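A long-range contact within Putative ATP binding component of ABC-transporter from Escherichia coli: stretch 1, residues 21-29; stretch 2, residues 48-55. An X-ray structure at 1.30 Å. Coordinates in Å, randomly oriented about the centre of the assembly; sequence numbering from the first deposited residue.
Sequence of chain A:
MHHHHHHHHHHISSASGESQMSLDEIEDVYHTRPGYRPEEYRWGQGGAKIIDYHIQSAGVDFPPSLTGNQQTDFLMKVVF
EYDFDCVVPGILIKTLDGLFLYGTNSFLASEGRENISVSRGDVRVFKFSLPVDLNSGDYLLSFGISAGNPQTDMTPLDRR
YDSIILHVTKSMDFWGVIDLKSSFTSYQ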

# COMPACT_ATOMS: atom_id res chain seq x y z
N MET A 21 -18.53 22.55 0.33
CA MET A 21 -19.57 22.37 -0.73
C MET A 21 -20.96 22.65 -0.18
O MET A 21 -21.36 22.08 0.84
CB MET A 21 -19.50 20.96 -1.31
CG MET A 21 -18.20 20.64 -2.03
SD MET A 21 -18.15 18.98 -2.71
CE MET A 21 -18.08 18.03 -1.21
N SER A 22 -21.70 23.53 -0.85
CA SER A 22 -23.02 23.96 -0.40
C SER A 22 -24.10 22.90 -0.60
O SER A 22 -24.33 22.43 -1.72
CB SER A 22 -23.43 25.23 -1.14
OG SER A 22 -24.64 25.75 -0.61
N LEU A 23 -24.79 22.55 0.49
CA LEU A 23 -25.93 21.62 0.43
C LEU A 23 -27.16 22.24 -0.24
O LEU A 23 -28.09 21.52 -0.61
CB LEU A 23 -26.31 21.16 1.84
CG LEU A 23 -25.23 20.43 2.65
CD1 LEU A 23 -25.74 20.11 4.04
CD2 LEU A 23 -24.80 19.16 1.93
N ASP A 24 -27.18 23.56 -0.38
CA ASP A 24 -28.30 24.25 -1.00
C ASP A 24 -28.14 24.46 -2.52
O ASP A 24 -28.93 25.18 -3.13
CB ASP A 24 -28.53 25.60 -0.32
CG ASP A 24 -28.85 25.48 1.17
OD1 ASP A 24 -28.56 26.56 1.95
OD2 ASP A 24 -29.36 24.29 1.58
N GLU A 25 -27.12 23.84 -3.11
CA GLU A 25 -26.87 23.92 -4.55
C GLU A 25 -26.85 22.52 -5.15
O GLU A 25 -26.13 21.62 -4.64
CB GLU A 25 -25.54 24.63 -4.80
CG GLU A 25 -25.55 26.07 -4.29
CD GLU A 25 -24.25 26.82 -4.51
OE1 GLU A 25 -24.23 28.05 -4.24
OE2 GLU A 25 -23.25 26.21 -4.93
N ILE A 26 -27.61 22.33 -6.22
CA ILE A 26 -27.72 21.00 -6.84
C ILE A 26 -27.17 20.90 -8.26
O ILE A 26 -27.32 19.86 -8.89
CB ILE A 26 -29.17 20.45 -6.81
CG1 ILE A 26 -30.11 21.29 -7.68
CG2 ILE A 26 -29.68 20.37 -5.37
CD1 ILE A 26 -31.40 20.56 -8.04
N GLU A 27 -26.54 21.96 -8.76
CA GLU A 27 -25.97 21.97 -10.11
C GLU A 27 -24.81 20.98 -10.16
O GLU A 27 -24.05 20.86 -9.21
CB GLU A 27 -25.44 23.36 -10.47
CG GLU A 27 -24.91 23.52 -11.89
CD GLU A 27 -24.32 24.90 -12.14
OE1 GLU A 27 -23.69 25.08 -13.21
OE2 GLU A 27 -24.47 25.81 -11.29
N ASP A 28 -24.68 20.26 -11.28
CA ASP A 28 -23.60 19.28 -11.46
C ASP A 28 -22.34 20.04 -11.91
O ASP A 28 -22.15 20.29 -13.11
CB ASP A 28 -24.05 18.20 -12.45
CG ASP A 28 -23.08 17.06 -12.57
OD1 ASP A 28 -21.93 17.17 -12.12
OD2 ASP A 28 -23.47 16.02 -13.13
N VAL A 29 -21.53 20.46 -10.93
CA VAL A 29 -20.32 21.23 -11.18
C VAL A 29 -19.03 20.40 -11.04
O VAL A 29 -17.93 20.93 -11.09
CB VAL A 29 -20.26 22.47 -10.25
CG1 VAL A 29 -21.46 23.37 -10.50
CG2 VAL A 29 -20.18 22.09 -8.81
N ALA A 48 -29.83 9.19 -8.43
CA ALA A 48 -29.00 10.12 -7.66
C ALA A 48 -27.90 10.57 -8.58
O ALA A 48 -27.59 9.89 -9.56
CB ALA A 48 -28.39 9.42 -6.45
N LYS A 49 -27.30 11.70 -8.25
CA LYS A 49 -26.20 12.27 -9.05
C LYS A 49 -25.11 12.76 -8.12
O LYS A 49 -25.39 13.53 -7.20
CB LYS A 49 -26.67 13.45 -9.91
CG LYS A 49 -27.53 13.03 -11.07
CD LYS A 49 -28.04 14.23 -11.80
CE LYS A 49 -27.05 14.80 -12.74
NZ LYS A 49 -27.76 15.76 -13.69
N ILE A 50 -23.87 12.37 -8.42
CA ILE A 50 -22.72 12.94 -7.74
C ILE A 50 -22.44 14.26 -8.46
O ILE A 50 -22.02 14.26 -9.61
CB ILE A 50 -21.50 12.05 -7.78
CG1 ILE A 50 -21.85 10.66 -7.25
CG2 ILE A 50 -20.39 12.68 -6.99
CD1 ILE A 50 -20.73 9.66 -7.41
N ILE A 51 -22.73 15.38 -7.80
CA ILE A 51 -22.72 16.69 -8.45
C ILE A 51 -21.49 17.55 -8.14
O ILE A 51 -21.30 18.58 -8.76
CB ILE A 51 -24.02 17.47 -8.12
CG1 ILE A 51 -24.31 17.48 -6.61
CG2 ILE A 51 -25.19 16.86 -8.89
CD1 ILE A 51 -25.42 18.47 -6.25
N ASP A 52 -20.67 17.13 -7.18
CA ASP A 52 -19.47 17.89 -6.85
C ASP A 52 -18.53 17.00 -6.05
O ASP A 52 -18.94 15.95 -5.54
CB ASP A 52 -19.83 19.16 -6.05
CG ASP A 52 -18.80 20.28 -6.19
OD1 ASP A 52 -17.79 20.13 -6.88
OD2 ASP A 52 -19.06 21.35 -5.59
N TYR A 53 -17.27 17.41 -5.98
CA TYR A 53 -16.30 16.78 -5.08
C TYR A 53 -15.34 17.81 -4.55
O TYR A 53 -15.25 18.94 -5.08
CB TYR A 53 -15.54 15.65 -5.78
CG TYR A 53 -14.54 16.07 -6.84
CD1 TYR A 53 -13.18 16.25 -6.56
CD2 TYR A 53 -14.95 16.25 -8.15
CE1 TYR A 53 -12.29 16.61 -7.54
CE2 TYR A 53 -14.04 16.59 -9.15
CZ TYR A 53 -12.72 16.77 -8.83
OH TYR A 53 -11.85 17.12 -9.85
N HIS A 54 -14.63 17.41 -3.52
CA HIS A 54 -13.60 18.25 -2.93
C HIS A 54 -12.48 17.37 -2.42
O HIS A 54 -12.73 16.27 -1.93
CB HIS A 54 -14.18 19.07 -1.76
CG HIS A 54 -13.31 20.20 -1.33
ND1 HIS A 54 -13.31 21.42 -1.98
CD2 HIS A 54 -12.42 20.31 -0.31
CE1 HIS A 54 -12.45 22.23 -1.37
NE2 HIS A 54 -11.88 21.57 -0.37
N ILE A 55 -11.25 17.81 -2.56
CA ILE A 55 -10.09 17.12 -2.02
C ILE A 55 -9.31 18.10 -1.18
O ILE A 55 -9.12 19.25 -1.58
CB ILE A 55 -9.22 16.51 -3.15
CG1 ILE A 55 -10.08 15.49 -3.92
CG2 ILE A 55 -7.96 15.85 -2.58
CD1 ILE A 55 -9.43 14.86 -5.16

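An irregular segment, residues 21-29, lies against a β-strand, residues 48-55, in a modest contact of 473 Å² (both sides summed) that rests on one backbone hydrogen bond and on van der Waals packing centred on Ile 51. The hydrogen bond runs from Val 29 N to Ile 51 O, 2.9 Å long with an N-H...O angle of 132°, so it is of ordinary length but clearly bent. The closest CA atoms are those of the neighbouring pair, Asp 28 CA and Ile 51 CA, 4.1 Å apart; Asp 28 CA itself sits 3.6 Å from Ile 51 O. With no second backbone hydrogen bond between the stretches, the segment does not extend the sheet here as a regular strand would.

Ile 51 gives up the most surface of any residue in the contact, 105 Å². Its side chain (chi1 p, chi2 t) reaches along the loop backbone: CD1 lies 3.6 Å from Glu 25 O and 3.5 Å from Ile 26 CA, and CB lies 3.6 Å from Glu 27 O. Much of this packing is therefore against main chain. The side chain of Ile 26 points away from the strand at its CA-to-CB bond, and its CB comes no nearer than 4.3 Å to Ile 51 CD1. On Asp 28, CB packs 4.0 Å from Ile 51 CG2.

The charged groups add little direct pairing. Asp 28 OD2 is 4.3 Å from Lys 49 NZ, favourable in sign but beyond a salt bridge, and is closer to the aliphatic chain, 3.8 Å from Lys 49 CE. Both carboxylate oxygens of Asp 28 are hydrogen-bonded elsewhere in the structure. Asp 52 points toward the loop, where its carboxylate is met by carbon atoms: Val 29 CG2 lies 3.5 Å from Asp 52 CG, and Met 21 CG lies 3.7 Å from Asp 52 OD2.

Met 21 carries the contact farther along the strand, past Asp 52. Its m, t, m side chain lays SD 3.6 Å from Tyr 53 C and 3.9 Å from His 54 N, while CE reaches to 4.1 Å from His 54 CB. The imidazole end of His 54 leads away from the loop. Between Met 21 and Ile 26 the chain bows off the strand through a type I turn, Ser 22 to Glu 25; Ser 22, Leu 23 and Asp 24 make no contact with the strand.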